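Local coordinates for protein 2-(hydroxymethyl)glutarate dehydrogenase (PDB 3CKY) that catalyses the NAD-dependent interconversion of 2-formylglutarate and (S)-2-hydroxymethylglutarate in bacterial nicotinate fermentation, working as a homotetramer, at residues S4-F9 and G27-A32; I21-E26 and L154-K159; E224-S229 and D281-I286. All coordinates share one frame; numbering follows the deposited sequence.

Interaction 1: residues S4-F9 and G27-A32; sequences SIKIGF and GVTVYA
Phe9 and Ile7 meet Val30 on the buried face of two parallel strands, and Val28 joins them from the loop before the second. The Phe9 ring turns its rim to Val30, CD1 lying 3.6 Å from Val30 CG1, a methyl that stands anti to the backbone N (chi1 175°) and so reaches toward the ring. Beside it Ile7 CG1 packs on Val28 CG2 at 3.8 Å, and Phe9 CB lies 4.3 Å from Ala32 CB. Leu23, with Met19 and Ala20 of helix 16-25, packs on this side. Between the faces runs the parallel backbone pairing: Ile7 N gives a nearly straight bond to Thr29 O (2.9 Å), Ile7 O receives Tyr31 N at 2.7 Å, and Phe9 N reaches Tyr31 O in a weaker, bent bond (134° at the hydrogen). Strand 6-10, helix 16-25 and strand 29-33 form the first beta-alpha-beta unit of the Rossmann fold; Gly8 and Phe9 belong to the stretch that, by similarity, binds NAD(+). The other face is looser and more polar. Gly8 contributes no side chain there, and the partly exposed Lys6 is bent at chi2 (-54°), which lays CD on Thr29 CB and CG2, while NZ donates to Thr29 OG1 at 3.0 Å. Lys6 CB meets the rim of the Tyr31 ring at CE2, 3.9 Å away. Ahead of the strands the two chains diverge, the CA atoms of Ile5 and Val28 standing 6.6 Å apart, and the side chain of Ile5 leads off to Asp62 and Ile63.

Interaction 2: residues I21-E26 and L154-K159; sequences INLLKE and LSVIGK
Leu23, with CG anti to its carbonyl carbon (chi1 -76°), meets Ile157, whose CG2 is likewise anti to the carbonyl carbon while CG1 takes the crowded position between N and C (chi1 61°). These settings bring Leu23 CG to 3.7 Å from Ile157 CG2, and Leu23 CD1 touches the same methyl. Val156 comes in from the neighbouring position on its helix and crosses Leu23 at about a right angle; its CG1 lies against the leucine branch, though the modelled separation there is too short to be trusted. The other valine methyl, CG2, reaches the backbone of helix 16-25, 3.5 Å from Asn22 O, and also approaches Glu26, whose chain runs antiparallel to the valine side chain as the two pass. No direct hydrogen bond joins the two segments, but a water does: it accepts from Asn22 ND2 (2.7 Å) and donates to Ile157 O (2.8 Å), near the end of helix 144-157. Asn22 is gripped at both ends of its amide. OD1 takes an in-plane bond from Lys25 NZ at 2.8 Å, and ND2 also donates to Glu132 O, which would tend to fix the amide's rotation. Ile157 reaches on to the sheet at Phe65. Two helices packed side by side over one face of a central sheet, the earlier one following the first strand, are characteristic of the Rossmann domain of this dehydrogenase family.

Interaction 3: residues E224-S229 and D281-I286; sequences EKFIMS and DMSAVI
Ile227 and Phe226 on helix 217-228 bury the most surface, followed by Ser283 on the short 3-10 turn ahead of helix 286-293, all in the helical C-terminal domain. The Phe226 ring lies flat on the carboxylate of Asp281: the planes are 10° apart, and Asp281 CG sits 3.8 Å above the ring centre, while Lys225 CG covers the other face nearer the rim. Asp281 CB adds a contact to Phe226 CD1 at 3.7 Å. Ser283 OG reaches toward Phe226 CB, its chi1 of 60° tucking the hydroxyl between the backbone N and the carbonyl carbon. Ile227 lies against the same serine, CG1 to CB at 4.0 Å, and its CG2 meets Ile286 CD1 at 4.2 Å, the two side chains crossing at about a right angle. Asp281 OD2 accepts two bonds: Ser283 N meets it from above the carboxylate plane at 2.9 Å, an Asx turn, and Ser283 OG donates to its anti lone pair at 2.6 Å. OD1 pairs with Lys222 and accepts from Phe236 N. An alanine at Asp281 would probably leave Lys222 without this charge partner, free the Ser283 hydroxyl to turn and uncover much of one face of Phe226. A buried carboxylate stacked on an aromatic ring is met by a lysine, two backbone N-H groups and a hydroxyl, which would probably stabilise its negative charge and favour the ionised form.

How the interactions relate
Interactions 1 and 2 are neighbours in the N-terminal NAD-binding Rossmann domain, their centres 11 Å apart, and their segments alternate along the chain: 4-9, 21-26, 27-32, then 154-159. Helix 16-25 connects the paired strands of interaction 1 and supplies one side of interaction 2; Leu23 CD1 packs on Phe9 CZ at 3.6 Å, so sheet and helix layer form one core. Interaction 3 comes later in the chain, in the largely helical C-terminal region, its centre 41 Å from that of interaction 1 and 34 Å from that of interaction 2, touching neither. Two contacts thus lie within the nucleotide-binding domain and one within the helical C-terminal domain, and none of the three bridges them.

Interaction 1: residues S4-F9 and G27-A32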
# COMPACT_ATOMS: atom_id res chain seq x y z
N SER A 4 34.68 33.62 24.26
CA SER A 4 34.92 32.33 24.96
C SER A 4 33.63 31.51 25.04
O SER A 4 33.23 31.05 26.11
CB SER A 4 35.45 32.58 26.36
OG SER A 4 34.44 33.12 27.19
N ILE A 5 32.98 31.32 23.89
CA ILE A 5 31.78 30.49 23.84
C ILE A 5 32.18 29.08 24.27
O ILE A 5 33.29 28.61 23.97
CB ILE A 5 31.12 30.52 22.43
CG1 ILE A 5 29.71 29.93 22.47
CG2 ILE A 5 32.00 29.82 21.39
CD1 ILE A 5 28.70 30.79 23.20
N LYS A 6 31.30 28.42 25.02
CA LYS A 6 31.58 27.09 25.55
C LYS A 6 30.71 26.06 24.85
O LYS A 6 29.49 26.12 24.93
CB LYS A 6 31.32 27.05 27.06
CG LYS A 6 32.11 28.08 27.87
CD LYS A 6 33.61 28.01 27.61
CE LYS A 6 34.38 29.02 28.43
NZ LYS A 6 35.75 29.23 27.87
N ILE A 7 31.36 25.13 24.16
CA ILE A 7 30.68 24.08 23.42
C ILE A 7 30.76 22.75 24.17
O ILE A 7 31.80 22.41 24.72
CB ILE A 7 31.27 23.91 22.00
CG1 ILE A 7 31.31 25.25 21.27
CG2 ILE A 7 30.47 22.88 21.20
CD1 ILE A 7 30.06 26.11 21.44
N GLY A 8 29.66 22.01 24.16
CA GLY A 8 29.58 20.69 24.79
C GLY A 8 29.15 19.62 23.81
O GLY A 8 28.39 19.89 22.87
N PHE A 9 29.64 18.41 24.03
CA PHE A 9 29.28 17.26 23.21
C PHE A 9 28.80 16.10 24.07
O PHE A 9 29.59 15.48 24.80
CB PHE A 9 30.48 16.81 22.37
CG PHE A 9 30.74 17.67 21.17
CD1 PHE A 9 31.57 18.79 21.27
CD2 PHE A 9 30.15 17.37 19.95
CE1 PHE A 9 31.81 19.59 20.16
CE2 PHE A 9 30.39 18.17 18.84
CZ PHE A 9 31.22 19.28 18.94
N GLY A 27 40.13 27.32 18.30
CA GLY A 27 40.37 27.78 19.66
C GLY A 27 39.11 27.95 20.48
O GLY A 27 39.12 28.69 21.47
N VAL A 28 38.03 27.27 20.10
CA VAL A 28 36.80 27.33 20.90
C VAL A 28 36.90 26.28 22.01
O VAL A 28 37.40 25.17 21.79
CB VAL A 28 35.50 27.12 20.06
CG1 VAL A 28 35.72 27.47 18.58
CG2 VAL A 28 34.95 25.71 20.22
N THR A 29 36.44 26.65 23.20
CA THR A 29 36.45 25.74 24.35
C THR A 29 35.40 24.65 24.17
O THR A 29 34.22 24.94 24.01
CB THR A 29 36.16 26.49 25.66
OG1 THR A 29 37.14 27.52 25.87
CG2 THR A 29 36.17 25.53 26.84
N VAL A 30 35.85 23.39 24.20
CA VAL A 30 34.99 22.23 23.98
C VAL A 30 35.03 21.26 25.16
O VAL A 30 36.08 20.70 25.49
CB VAL A 30 35.41 21.46 22.70
CG1 VAL A 30 34.58 20.19 22.54
CG2 VAL A 30 35.28 22.34 21.46
N TYR A 31 33.88 21.08 25.81
CA TYR A 31 33.70 20.04 26.83
C TYR A 31 33.10 18.79 26.16
O TYR A 31 32.39 18.91 25.17
CB TYR A 31 32.77 20.52 27.95
CG TYR A 31 33.26 21.77 28.64
CD1 TYR A 31 34.16 21.69 29.71
CD2 TYR A 31 32.83 23.02 28.24
CE1 TYR A 31 34.61 22.84 30.35
CE2 TYR A 31 33.28 24.18 28.87
CZ TYR A 31 34.17 24.08 29.93
OH TYR A 31 34.60 25.22 30.55
N ALA A 32 33.39 17.61 26.71
CA ALA A 32 32.95 16.37 26.07
C ALA A 32 32.84 15.17 27.01
O ALA A 32 33.66 14.98 27.92
CB ALA A 32 33.88 16.04 24.90

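Interaction 2: residues I21-E26 and L154-K159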
# COMPACT_ATOMS: atom_id res chain seq x y z
N ILE A 21 36.89 18.47 17.00
CA ILE A 21 38.26 18.80 16.58
C ILE A 21 38.32 20.08 15.75
O ILE A 21 39.20 20.91 15.97
CB ILE A 21 38.90 17.64 15.79
CG1 ILE A 21 39.20 16.47 16.73
CG2 ILE A 21 40.17 18.10 15.09
CD1 ILE A 21 39.65 15.22 16.01
N ASN A 22 37.39 20.23 14.81
CA ASN A 22 37.32 21.46 14.00
C ASN A 22 37.05 22.69 14.86
O ASN A 22 37.61 23.75 14.62
CB ASN A 22 36.25 21.33 12.91
CG ASN A 22 36.69 20.45 11.76
OD1 ASN A 22 37.88 20.32 11.49
ND2 ASN A 22 35.73 19.85 11.07
N LEU A 23 36.20 22.53 15.88
CA LEU A 23 35.94 23.59 16.85
C LEU A 23 37.19 23.90 17.67
O LEU A 23 37.50 25.07 17.93
CB LEU A 23 34.79 23.20 17.77
CG LEU A 23 33.38 23.30 17.17
CD1 LEU A 23 32.38 22.53 18.02
CD2 LEU A 23 32.95 24.75 17.03
N LEU A 24 37.92 22.86 18.06
CA LEU A 24 39.15 23.02 18.84
C LEU A 24 40.23 23.73 18.03
O LEU A 24 41.00 24.51 18.58
CB LEU A 24 39.66 21.66 19.33
CG LEU A 24 38.88 21.00 20.47
CD1 LEU A 24 39.29 19.55 20.64
CD2 LEU A 24 39.05 21.76 21.77
N LYS A 25 40.29 23.47 16.73
CA LYS A 25 41.26 24.15 15.87
C LYS A 25 40.95 25.63 15.67
O LYS A 25 41.83 26.38 15.24
CB LYS A 25 41.37 23.43 14.52
CG LYS A 25 42.18 22.14 14.59
CD LYS A 25 42.60 21.62 13.21
CE LYS A 25 41.53 20.75 12.58
NZ LYS A 25 40.31 21.52 12.22
N GLU A 26 39.73 26.06 15.97
CA GLU A 26 39.39 27.50 15.99
C GLU A 26 39.58 28.10 17.38
O GLU A 26 39.21 29.25 17.61
CB GLU A 26 37.95 27.73 15.54
CG GLU A 26 37.60 27.16 14.19
CD GLU A 26 38.46 27.70 13.06
OE1 GLU A 26 38.93 28.85 13.16
OE2 GLU A 26 38.65 26.97 12.07
N LEU A 154 28.02 26.85 14.11
CA LEU A 154 27.62 25.96 13.01
C LEU A 154 28.53 26.14 11.79
O LEU A 154 28.87 25.17 11.11
CB LEU A 154 26.16 26.23 12.60
CG LEU A 154 25.04 25.40 13.23
CD1 LEU A 154 25.42 24.80 14.58
CD2 LEU A 154 23.77 26.24 13.32
N SER A 155 28.93 27.38 11.52
CA SER A 155 29.74 27.71 10.35
C SER A 155 31.17 27.18 10.42
O SER A 155 31.84 27.10 9.39
CB SER A 155 29.76 29.22 10.14
OG SER A 155 28.46 29.67 9.79
N VAL A 156 31.65 26.82 11.61
CA VAL A 156 32.96 26.15 11.73
C VAL A 156 32.86 24.67 11.36
O VAL A 156 33.69 24.16 10.62
CB VAL A 156 33.61 26.32 13.15
CG1 VAL A 156 32.67 25.88 14.24
CG2 VAL A 156 34.90 25.52 13.24
N ILE A 157 31.82 24.00 11.83
CA ILE A 157 31.67 22.55 11.60
C ILE A 157 31.01 22.19 10.26
O ILE A 157 31.17 21.07 9.77
CB ILE A 157 30.92 21.88 12.77
CG1 ILE A 157 29.49 22.45 12.93
CG2 ILE A 157 31.72 22.05 14.07
CD1 ILE A 157 28.61 21.64 13.86
N GLY A 158 30.29 23.14 9.67
CA GLY A 158 29.61 22.92 8.38
C GLY A 158 29.91 24.01 7.38
O GLY A 158 30.48 25.04 7.73
N LYS A 159 29.53 23.79 6.13
CA LYS A 159 29.68 24.80 5.08
C LYS A 159 28.32 25.44 4.76
O LYS A 159 28.11 26.62 5.07
CB LYS A 159 30.33 24.18 3.84
CG LYS A 159 30.46 25.11 2.64
CD LYS A 159 31.45 24.57 1.63
CE LYS A 159 31.29 25.25 0.30
NZ LYS A 159 32.36 24.89 -0.66
O HOH W 1 33.05 19.61 11.16

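Interaction 3: residues E224-S229 and D281-I286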
# COMPACT_ATOMS: atom_id res chain seq x y z
N GLU A 224 25.59 1.92 -11.41
CA GLU A 224 26.87 1.42 -11.84
C GLU A 224 27.69 0.85 -10.67
O GLU A 224 28.22 -0.26 -10.76
CB GLU A 224 27.62 2.55 -12.52
CG GLU A 224 28.79 2.09 -13.34
CD GLU A 224 29.32 3.17 -14.27
OE1 GLU A 224 28.46 3.87 -14.91
OE2 GLU A 224 30.57 3.30 -14.36
N LYS A 225 27.75 1.59 -9.57
CA LYS A 225 28.62 1.21 -8.46
C LYS A 225 28.19 -0.05 -7.71
O LYS A 225 29.05 -0.83 -7.28
CB LYS A 225 28.76 2.37 -7.47
CG LYS A 225 29.80 2.11 -6.38
CD LYS A 225 29.94 3.28 -5.42
CE LYS A 225 30.84 2.90 -4.23
NZ LYS A 225 30.85 3.95 -3.15
N PHE A 226 26.88 -0.24 -7.53
CA PHE A 226 26.35 -1.32 -6.71
C PHE A 226 25.57 -2.37 -7.51
O PHE A 226 25.86 -3.55 -7.40
CB PHE A 226 25.44 -0.78 -5.59
CG PHE A 226 26.15 0.15 -4.64
CD1 PHE A 226 26.83 -0.36 -3.53
CD2 PHE A 226 26.14 1.52 -4.84
CE1 PHE A 226 27.49 0.49 -2.64
CE2 PHE A 226 26.80 2.38 -3.95
CZ PHE A 226 27.47 1.86 -2.86
N ILE A 227 24.58 -1.93 -8.26
CA ILE A 227 23.66 -2.82 -8.94
C ILE A 227 24.41 -3.56 -10.04
O ILE A 227 24.47 -4.77 -10.04
CB ILE A 227 22.42 -2.07 -9.53
CG1 ILE A 227 21.56 -1.52 -8.39
CG2 ILE A 227 21.58 -2.98 -10.40
CD1 ILE A 227 20.48 -0.51 -8.85
N MET A 228 25.01 -2.82 -10.97
CA MET A 228 25.68 -3.48 -12.11
C MET A 228 26.95 -4.24 -11.71
O MET A 228 27.32 -5.22 -12.35
CB MET A 228 25.97 -2.49 -13.21
CG MET A 228 24.73 -1.95 -13.82
SD MET A 228 25.05 -0.87 -15.21
CE MET A 228 25.68 -2.07 -16.40
N SER A 229 27.60 -3.79 -10.63
CA SER A 229 28.77 -4.48 -10.09
C SER A 229 28.37 -5.72 -9.32
O SER A 229 29.13 -6.66 -9.25
CB SER A 229 29.56 -3.55 -9.16
OG SER A 229 28.98 -3.46 -7.86
N ASP A 281 24.18 -2.13 1.08
CA ASP A 281 23.66 -0.89 0.54
C ASP A 281 22.20 -1.12 0.18
O ASP A 281 21.80 -2.22 -0.23
CB ASP A 281 24.44 -0.43 -0.69
CG ASP A 281 23.87 0.83 -1.30
OD1 ASP A 281 24.13 1.91 -0.75
OD2 ASP A 281 23.15 0.73 -2.33
N MET A 282 21.41 -0.06 0.33
CA MET A 282 19.98 -0.15 0.13
C MET A 282 19.56 -0.53 -1.30
O MET A 282 18.48 -1.01 -1.47
CB MET A 282 19.30 1.15 0.58
CG MET A 282 19.88 2.48 0.06
SD MET A 282 19.04 3.17 -1.36
CE MET A 282 19.97 2.41 -2.65
N SER A 283 20.43 -0.36 -2.30
CA SER A 283 20.11 -0.75 -3.67
C SER A 283 20.02 -2.27 -3.83
O SER A 283 19.46 -2.76 -4.82
CB SER A 283 21.14 -0.18 -4.66
OG SER A 283 22.46 -0.63 -4.39
N ALA A 284 20.57 -3.00 -2.85
CA ALA A 284 20.42 -4.47 -2.78
C ALA A 284 18.96 -4.89 -2.64
O ALA A 284 18.64 -6.04 -2.79
CB ALA A 284 21.25 -5.04 -1.62
N VAL A 285 18.06 -3.96 -2.36
CA VAL A 285 16.61 -4.28 -2.35
C VAL A 285 16.13 -4.89 -3.69
O VAL A 285 15.16 -5.66 -3.71
CB VAL A 285 15.76 -3.03 -1.96
CG1 VAL A 285 15.68 -2.04 -3.13
CG2 VAL A 285 14.39 -3.44 -1.48
N ILE A 286 16.82 -4.57 -4.79
CA ILE A 286 16.56 -5.19 -6.09
C ILE A 286 16.58 -6.74 -6.02
O ILE A 286 15.84 -7.42 -6.74
CB ILE A 286 17.55 -4.69 -7.20
CG1 ILE A 286 16.99 -5.00 -8.59
CG2 ILE A 286 18.94 -5.33 -7.05
CD1 ILE A 286 17.70 -4.31 -9.75